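Local coordinates for cytolethal distending toxin protein B (Haemophilus ducreyi, PDB 1SR4), which serves as the deoxyribonuclease I-like subunit of a three-part bacterial genotoxin, probably cutting host-cell DNA and so causing cell-cycle arrest and apoptosis, at residues 206-211 / 237-242; 149-154 / 193-198; 55-60 / 83-88. One frame throughout, in Å; residues are numbered along the deposited sequence.

Interaction 1: residues 206-211 / 237-242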
# COMPACT_ATOMS: atom_id res chain seq x y z
N GLU B 206 -11.47 1.76 -11.86
CA GLU B 206 -10.97 0.41 -11.61
C GLU B 206 -11.46 0.01 -10.21
O GLU B 206 -11.64 0.85 -9.35
CB GLU B 206 -9.45 0.37 -11.60
CG GLU B 206 -8.77 0.64 -12.94
CD GLU B 206 -7.30 0.31 -12.88
OE1 GLU B 206 -6.49 1.19 -12.54
OE2 GLU B 206 -6.96 -0.87 -13.14
N PRO B 207 -11.66 -1.29 -9.98
CA PRO B 207 -12.12 -1.80 -8.69
C PRO B 207 -11.22 -1.33 -7.53
O PRO B 207 -10.00 -1.17 -7.70
CB PRO B 207 -12.05 -3.32 -8.88
CG PRO B 207 -12.35 -3.49 -10.35
CD PRO B 207 -11.54 -2.37 -10.98
N THR B 208 -11.81 -1.06 -6.36
CA THR B 208 -11.00 -0.66 -5.19
C THR B 208 -11.16 -1.71 -4.10
O THR B 208 -10.66 -1.53 -2.98
CB THR B 208 -11.41 0.71 -4.58
OG1 THR B 208 -12.69 0.59 -3.94
CG2 THR B 208 -11.47 1.79 -5.65
N HIS B 209 -11.85 -2.80 -4.42
CA HIS B 209 -12.10 -3.89 -3.46
C HIS B 209 -12.08 -5.19 -4.25
O HIS B 209 -12.39 -5.21 -5.44
CB HIS B 209 -13.45 -3.66 -2.79
CG HIS B 209 -13.80 -4.70 -1.77
ND1 HIS B 209 -14.84 -5.59 -1.94
CD2 HIS B 209 -13.29 -4.96 -0.54
CE1 HIS B 209 -14.95 -6.36 -0.87
NE2 HIS B 209 -14.02 -6.00 -0.01
N ARG B 210 -11.73 -6.29 -3.59
CA ARG B 210 -11.62 -7.55 -4.29
C ARG B 210 -12.92 -8.16 -4.77
O ARG B 210 -12.92 -9.20 -5.41
CB ARG B 210 -10.78 -8.53 -3.46
CG ARG B 210 -9.30 -8.07 -3.41
CD ARG B 210 -8.35 -9.06 -2.72
NE ARG B 210 -7.06 -8.42 -2.41
CZ ARG B 210 -5.94 -9.08 -2.11
NH1 ARG B 210 -5.94 -10.41 -2.09
NH2 ARG B 210 -4.83 -8.40 -1.82
N SER B 211 -14.03 -7.49 -4.48
CA SER B 211 -15.32 -7.97 -4.93
C SER B 211 -15.49 -7.49 -6.38
O SER B 211 -16.37 -7.94 -7.10
CB SER B 211 -16.43 -7.33 -4.10
OG SER B 211 -16.36 -5.91 -4.22
N ALA B 237 -8.56 10.63 -9.47
CA ALA B 237 -8.46 9.49 -8.54
C ALA B 237 -7.77 8.35 -9.26
O ALA B 237 -7.92 8.18 -10.46
CB ALA B 237 -9.85 9.05 -8.09
N SER B 238 -7.01 7.54 -8.52
CA SER B 238 -6.32 6.42 -9.14
C SER B 238 -5.95 5.41 -8.06
O SER B 238 -5.71 5.81 -6.92
CB SER B 238 -5.04 6.93 -9.81
OG SER B 238 -4.28 5.87 -10.36
N LEU B 239 -5.96 4.11 -8.37
CA LEU B 239 -5.50 3.15 -7.37
C LEU B 239 -4.06 3.61 -7.16
O LEU B 239 -3.37 3.94 -8.13
CB LEU B 239 -5.53 1.71 -7.92
CG LEU B 239 -6.92 1.19 -8.32
CD1 LEU B 239 -6.84 -0.27 -8.76
CD2 LEU B 239 -7.87 1.33 -7.12
N MET B 240 -3.59 3.66 -5.92
CA MET B 240 -2.23 4.14 -5.64
C MET B 240 -1.18 3.03 -5.79
O MET B 240 -0.37 2.78 -4.89
CB MET B 240 -2.15 4.73 -4.22
CG MET B 240 -0.87 5.52 -3.96
SD MET B 240 -1.04 6.40 -2.42
CE MET B 240 -0.02 7.84 -2.70
N LEU B 241 -1.17 2.39 -6.95
CA LEU B 241 -0.27 1.28 -7.19
C LEU B 241 1.19 1.65 -7.31
O LEU B 241 2.06 0.81 -7.13
CB LEU B 241 -0.73 0.51 -8.43
CG LEU B 241 -2.20 0.06 -8.41
CD1 LEU B 241 -2.54 -0.58 -9.75
CD2 LEU B 241 -2.44 -0.91 -7.26
N ASN B 242 1.47 2.92 -7.60
CA ASN B 242 2.85 3.37 -7.73
C ASN B 242 3.61 3.34 -6.39
O ASN B 242 4.83 3.44 -6.35
CB ASN B 242 2.89 4.77 -8.35
CG ASN B 242 2.06 5.77 -7.59
OD1 ASN B 242 0.88 5.55 -7.32
ND2 ASN B 242 2.68 6.89 -7.24
O HOH W 1 -7.17 3.48 -11.10

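Interaction 2: residues 149-154 / 193-198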
# COMPACT_ATOMS: atom_id res chain seq x y z
N SER B 149 -26.80 12.21 3.84
CA SER B 149 -26.97 13.17 4.94
C SER B 149 -25.62 13.53 5.56
O SER B 149 -25.44 14.63 6.08
CB SER B 149 -27.94 12.64 6.02
OG SER B 149 -27.46 11.51 6.70
N LEU B 150 -24.65 12.62 5.48
CA LEU B 150 -23.32 12.91 6.01
C LEU B 150 -22.70 14.04 5.16
O LEU B 150 -22.20 15.02 5.70
CB LEU B 150 -22.42 11.67 5.95
CG LEU B 150 -21.04 11.79 6.62
CD1 LEU B 150 -21.21 12.15 8.08
CD2 LEU B 150 -20.27 10.47 6.48
N ILE B 151 -22.76 13.90 3.84
CA ILE B 151 -22.23 14.91 2.92
C ILE B 151 -22.98 16.24 3.11
O ILE B 151 -22.36 17.31 3.18
CB ILE B 151 -22.37 14.45 1.43
CG1 ILE B 151 -21.61 13.13 1.20
CG2 ILE B 151 -21.88 15.55 0.48
CD1 ILE B 151 -20.18 13.18 1.63
N ARG B 152 -24.31 16.18 3.19
CA ARG B 152 -25.11 17.38 3.40
C ARG B 152 -24.73 18.09 4.70
O ARG B 152 -24.58 19.32 4.72
CB ARG B 152 -26.61 17.05 3.41
CG ARG B 152 -27.50 18.24 3.80
CD ARG B 152 -28.99 17.88 3.80
NE ARG B 152 -29.26 16.67 4.57
CZ ARG B 152 -29.05 16.55 5.88
NH1 ARG B 152 -28.56 17.57 6.57
NH2 ARG B 152 -29.30 15.40 6.50
N ASN B 153 -24.56 17.34 5.79
CA ASN B 153 -24.20 17.98 7.05
C ASN B 153 -22.81 18.61 6.97
O ASN B 153 -22.57 19.66 7.57
CB ASN B 153 -24.28 16.99 8.21
CG ASN B 153 -25.71 16.66 8.61
OD1 ASN B 153 -26.64 17.33 8.19
ND2 ASN B 153 -25.88 15.63 9.43
N ILE B 154 -21.90 17.98 6.24
CA ILE B 154 -20.56 18.55 6.10
C ILE B 154 -20.70 19.86 5.32
O ILE B 154 -20.12 20.88 5.69
CB ILE B 154 -19.61 17.58 5.35
CG1 ILE B 154 -19.28 16.38 6.25
CG2 ILE B 154 -18.33 18.31 4.91
CD1 ILE B 154 -18.50 15.28 5.56
N PRO B 193 -30.07 19.55 -4.05
CA PRO B 193 -29.54 20.40 -5.12
C PRO B 193 -28.34 21.26 -4.77
O PRO B 193 -27.36 21.27 -5.51
CB PRO B 193 -30.76 21.22 -5.54
CG PRO B 193 -31.91 20.28 -5.27
CD PRO B 193 -31.53 19.73 -3.91
N ALA B 194 -28.40 21.99 -3.67
CA ALA B 194 -27.27 22.85 -3.31
C ALA B 194 -25.98 22.07 -3.04
O ALA B 194 -24.89 22.52 -3.36
CB ALA B 194 -27.63 23.72 -2.10
N VAL B 195 -26.12 20.90 -2.44
CA VAL B 195 -24.95 20.08 -2.14
C VAL B 195 -24.40 19.51 -3.43
O VAL B 195 -23.19 19.61 -3.72
CB VAL B 195 -25.32 18.92 -1.20
CG1 VAL B 195 -24.12 18.01 -0.99
CG2 VAL B 195 -25.81 19.47 0.13
N SER B 196 -25.30 18.92 -4.20
CA SER B 196 -24.98 18.30 -5.48
C SER B 196 -24.29 19.27 -6.43
O SER B 196 -23.34 18.90 -7.12
CB SER B 196 -26.28 17.78 -6.10
OG SER B 196 -26.07 17.14 -7.35
N GLU B 197 -24.75 20.51 -6.46
CA GLU B 197 -24.16 21.49 -7.36
C GLU B 197 -22.85 22.08 -6.85
O GLU B 197 -22.08 22.66 -7.61
CB GLU B 197 -25.18 22.59 -7.66
CG GLU B 197 -26.48 22.05 -8.27
CD GLU B 197 -27.42 23.14 -8.76
OE1 GLU B 197 -27.23 24.31 -8.36
OE2 GLU B 197 -28.35 22.81 -9.54
N ASN B 198 -22.58 21.93 -5.56
CA ASN B 198 -21.34 22.48 -5.02
C ASN B 198 -20.28 21.42 -4.75
O ASN B 198 -19.26 21.71 -4.13
CB ASN B 198 -21.65 23.25 -3.73
CG ASN B 198 -22.27 24.60 -4.01
OD1 ASN B 198 -21.64 25.48 -4.58
ND2 ASN B 198 -23.52 24.77 -3.60

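Interaction 3: residues 55-60 / 83-88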
# COMPACT_ATOMS: atom_id res chain seq x y z
N THR B 55 0.40 12.85 21.87
CA THR B 55 0.93 14.17 22.21
C THR B 55 0.11 14.71 23.38
O THR B 55 -0.85 14.09 23.80
CB THR B 55 0.80 15.17 21.05
OG1 THR B 55 -0.58 15.56 20.91
CG2 THR B 55 1.29 14.55 19.74
N SER B 56 0.51 15.86 23.91
CA SER B 56 -0.22 16.48 25.02
C SER B 56 -1.41 17.30 24.54
O SER B 56 -2.23 17.76 25.33
CB SER B 56 0.71 17.42 25.81
OG SER B 56 1.85 16.72 26.28
N ARG B 57 -1.49 17.50 23.23
CA ARG B 57 -2.57 18.29 22.67
C ARG B 57 -3.94 17.71 22.95
O ARG B 57 -4.15 16.50 22.90
CB ARG B 57 -2.39 18.43 21.17
CG ARG B 57 -3.40 19.34 20.53
CD ARG B 57 -3.30 19.30 19.02
NE ARG B 57 -4.18 20.28 18.39
CZ ARG B 57 -4.21 20.55 17.09
NH1 ARG B 57 -3.41 19.89 16.25
NH2 ARG B 57 -5.03 21.49 16.63
N VAL B 58 -4.89 18.58 23.27
CA VAL B 58 -6.25 18.11 23.50
C VAL B 58 -7.16 18.69 22.45
O VAL B 58 -7.22 19.90 22.26
CB VAL B 58 -6.75 18.50 24.90
CG1 VAL B 58 -6.18 17.54 25.93
CG2 VAL B 58 -6.34 19.92 25.22
N ILE B 59 -7.85 17.81 21.73
CA ILE B 59 -8.79 18.22 20.69
C ILE B 59 -10.17 17.72 21.06
O ILE B 59 -11.15 18.14 20.48
CB ILE B 59 -8.46 17.61 19.34
CG1 ILE B 59 -6.99 17.85 18.99
CG2 ILE B 59 -9.35 18.23 18.28
CD1 ILE B 59 -6.56 17.09 17.76
N GLN B 60 -10.23 16.80 22.02
CA GLN B 60 -11.50 16.26 22.46
C GLN B 60 -12.42 17.42 22.82
O GLN B 60 -12.31 17.99 23.91
CB GLN B 60 -11.31 15.38 23.70
CG GLN B 60 -10.68 14.01 23.42
CD GLN B 60 -11.66 13.01 22.83
OE1 GLN B 60 -11.29 11.89 22.50
NE2 GLN B 60 -12.93 13.41 22.71
N TYR B 83 1.96 13.02 11.76
CA TYR B 83 1.00 13.12 12.84
C TYR B 83 -0.10 12.12 12.51
O TYR B 83 -0.35 11.83 11.34
CB TYR B 83 0.37 14.52 12.87
CG TYR B 83 1.28 15.60 13.37
CD1 TYR B 83 1.43 15.85 14.74
CD2 TYR B 83 2.00 16.39 12.47
CE1 TYR B 83 2.27 16.86 15.19
CE2 TYR B 83 2.85 17.40 12.92
CZ TYR B 83 2.98 17.63 14.27
OH TYR B 83 3.85 18.61 14.70
N ILE B 84 -0.75 11.57 13.53
CA ILE B 84 -1.89 10.69 13.29
C ILE B 84 -3.04 11.19 14.15
O ILE B 84 -2.87 11.35 15.36
CB ILE B 84 -1.66 9.21 13.69
CG1 ILE B 84 -0.44 8.61 12.97
CG2 ILE B 84 -2.94 8.40 13.31
CD1 ILE B 84 -0.10 7.15 13.40
N TYR B 85 -4.19 11.46 13.54
CA TYR B 85 -5.39 11.89 14.27
C TYR B 85 -6.25 10.63 14.30
O TYR B 85 -6.66 10.11 13.26
CB TYR B 85 -6.04 13.06 13.55
CG TYR B 85 -5.13 14.26 13.61
CD1 TYR B 85 -5.08 15.05 14.76
CD2 TYR B 85 -4.22 14.52 12.59
CE1 TYR B 85 -4.13 16.06 14.90
CE2 TYR B 85 -3.26 15.53 12.72
CZ TYR B 85 -3.22 16.30 13.88
OH TYR B 85 -2.23 17.26 14.06
N TYR B 86 -6.48 10.14 15.50
CA TYR B 86 -7.15 8.86 15.73
C TYR B 86 -8.48 8.95 16.47
O TYR B 86 -8.58 9.55 17.54
CB TYR B 86 -6.13 8.01 16.51
CG TYR B 86 -6.53 6.62 16.94
CD1 TYR B 86 -6.90 5.65 16.01
CD2 TYR B 86 -6.39 6.23 18.28
CE1 TYR B 86 -7.11 4.32 16.39
CE2 TYR B 86 -6.59 4.89 18.67
CZ TYR B 86 -6.95 3.95 17.72
OH TYR B 86 -7.13 2.63 18.10
N SER B 87 -9.51 8.34 15.88
CA SER B 87 -10.83 8.33 16.49
C SER B 87 -11.14 6.87 16.79
O SER B 87 -11.49 6.10 15.90
CB SER B 87 -11.85 8.92 15.52
OG SER B 87 -13.15 8.77 16.05
N ARG B 88 -10.98 6.48 18.05
CA ARG B 88 -11.21 5.10 18.44
C ARG B 88 -12.70 4.87 18.73
O ARG B 88 -13.11 4.77 19.89
CB ARG B 88 -10.36 4.77 19.67
CG ARG B 88 -10.35 3.32 20.07
CD ARG B 88 -9.53 3.12 21.35
NE ARG B 88 -9.65 1.75 21.83
CZ ARG B 88 -10.67 1.28 22.56
NH1 ARG B 88 -11.66 2.09 22.91
NH2 ARG B 88 -10.70 0.00 22.91

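Interaction 1: residues 206-211 / 237-242
Leu239 carries this contact, reaching from strand 235-239 to Glu206, Pro207 and Thr208 in the loop 206-211. Just before it on the strand, Ser238 turns its CB away from the loop and packs on Phe110 of the toxin's subunit A, while its backbone is bonded to Ser256 of the neighbouring strand. Leu239 faces the other way. With CG beside its backbone N (chi1 -62°), it straddles the Pro207 carbonyl: CD2 lies 3.3 Å and CD1 3.5 Å from Pro207 O. That oxygen is buried by the contact and has no hydrogen-bonding partner in the model. A forked aliphatic residue suits the spot, because each methyl has its own neighbour: CD1 is 3.9 Å from Glu206 CB, and CD2 is 3.9 Å from Thr208 CG2. Threonine suits its place because its two branches serve different partners: the methyl meets Leu239, while OG1 is hydrogen-bonded to Asp216 and to the Leu215 N-H. In the DNase I-like fold, this joins a loop between strands of the six-stranded sheet to the outermost strand of the eight-stranded sheet. The Leu239 amide contributes through a bridging water, which accepts from Leu239 N at 3.1 Å and donates to Glu206 OE1 at 2.8 Å; an extended glutamate is long enough to reach it. At Met240 the chain bends in an inverse gamma turn, closed by a weak bond from Leu241 N to Leu239 O. Leu241 then directs its CB toward the loop without touching it, and packs, like Glu206, against Leu144 of subunit A.

Interaction 2: residues 149-154 / 193-198
Val195 of the short helix 193-197 sets its two methyls against Ile151 and Arg152 of helix 147-159, and this is where the two helices pack closely. The nearest pair is Val195 CG1 and Ile151 CG2, 3.6 Å apart. Each is the branch lying anti to its own backbone N (chi1 175° in Val195), and it is these two methyls that meet; the CG1 arm of Ile151 leads away. Valine's other methyl, CG2, sits over the helix backbone, 3.9 Å from Arg152 CA and 4.2 Å from Arg152 CB. Beta-branched residues suit such a place: they are short, stiff and wholly apolar, and let the backbones come within 6.2 Å between Arg152 CA and Val195 CA. Phe155, one turn further along the long helix, also packs on Val195, and Ile151 continues inward to Val174.

The outer side is polar and looser. Arg152 lends the contact the root of its side chain, while its end leads off. A bend at chi3 (51°) folds the guanidinium back over its own helix, where Ser149 O lies 3.9 Å above one face, and NH2 forms a salt bridge with Asp115. On the other helix Pro193 is exposed, as befits a residue in the first turn, where the lack of an N-H costs no helical bond.

Asn198 is a separate case: its ND2 donates to Ala194 O at 2.6 Å (N-H...O angle 145°), and its side chain rests on Phe155.

Helix 147-159 connects the neighbouring parallel strands 132-138 and 171-175, a beta-alpha-beta crossover, and the short helix packs beside it in one of the outer helical layers of the DNase I-like alpha/beta sandwich, on the side of the six-stranded sheet.

Interaction 3: residues 55-60 / 83-88
Tyr85, on strand 81-87, extends its ring to Arg57 and Ile59 of the loop 55-60, meeting one with its hydroxyl end and the other with its flank. The apolar part belongs to Ile59. Its CD1 touches the edge of the ring near the ring plane, at 3.9 Å from both Tyr85 CD1 and Tyr85 CE1. The same methyl lies 4.0 Å above one face of the Arg57 guanidinium, toward its rim. The ethyl arm of isoleucine thus places its methyl in the angle between two flat groups whose planes stand 87° apart.

The polar part is indirect. Arg57 leaves the backbone with CG anti to N (chi1 -175°) and stays extended to NE, which brings NH1 to 3.6 Å from Tyr85 OH; that oxygen lies near the guanidinium plane, at its edge. Although this pair is too far apart to be bonded, both groups have shared partners: Glu68 forms a salt bridge with Arg57 NH1 and a hydrogen bond with Tyr85 OH, and Ala106 meets NH1 through its carbonyl and OH through its N-H.

Within the loop, Thr55 OG1 accepts from Arg57 N at 3.2 Å, making an ST turn; the same hydroxyl is hydrogen-bonded to Glu68 on strand 67-72.

Arginine and tyrosine are apt here because each puts a polar end on a long arm. With the guanidinium and two hydroxyls gathered around it, the Glu68 carboxylate probably remains ionised; the polar ends are bound to Glu68 and Ala106, while the Ile59 methyl lies over one face of the guanidinium and at the edge of the ring.

In the fold
From the N terminus, interaction 3 first closes a loop of 22 residues through strand 67-72, tying the segment after strand 53-54 to strand 81-87 of the eight-stranded sheet. Interaction 2 follows, spanning 38 residues and joining the helix of the crossover between strands 132-138 and 171-175 to the short helix before strand 200-202, beside the six-stranded sheet. Interaction 1 is last, bridging 25 residues from a loop leaving the six-stranded sheet to strand 235-239. The three loops lie in series, neither nested nor crossed. Interactions 1 and 3 reach the same sheet on opposite sides of the chain's centre, about 29 Å apart between centres. Interaction 2 is about 26 and 27 Å from their respective centres.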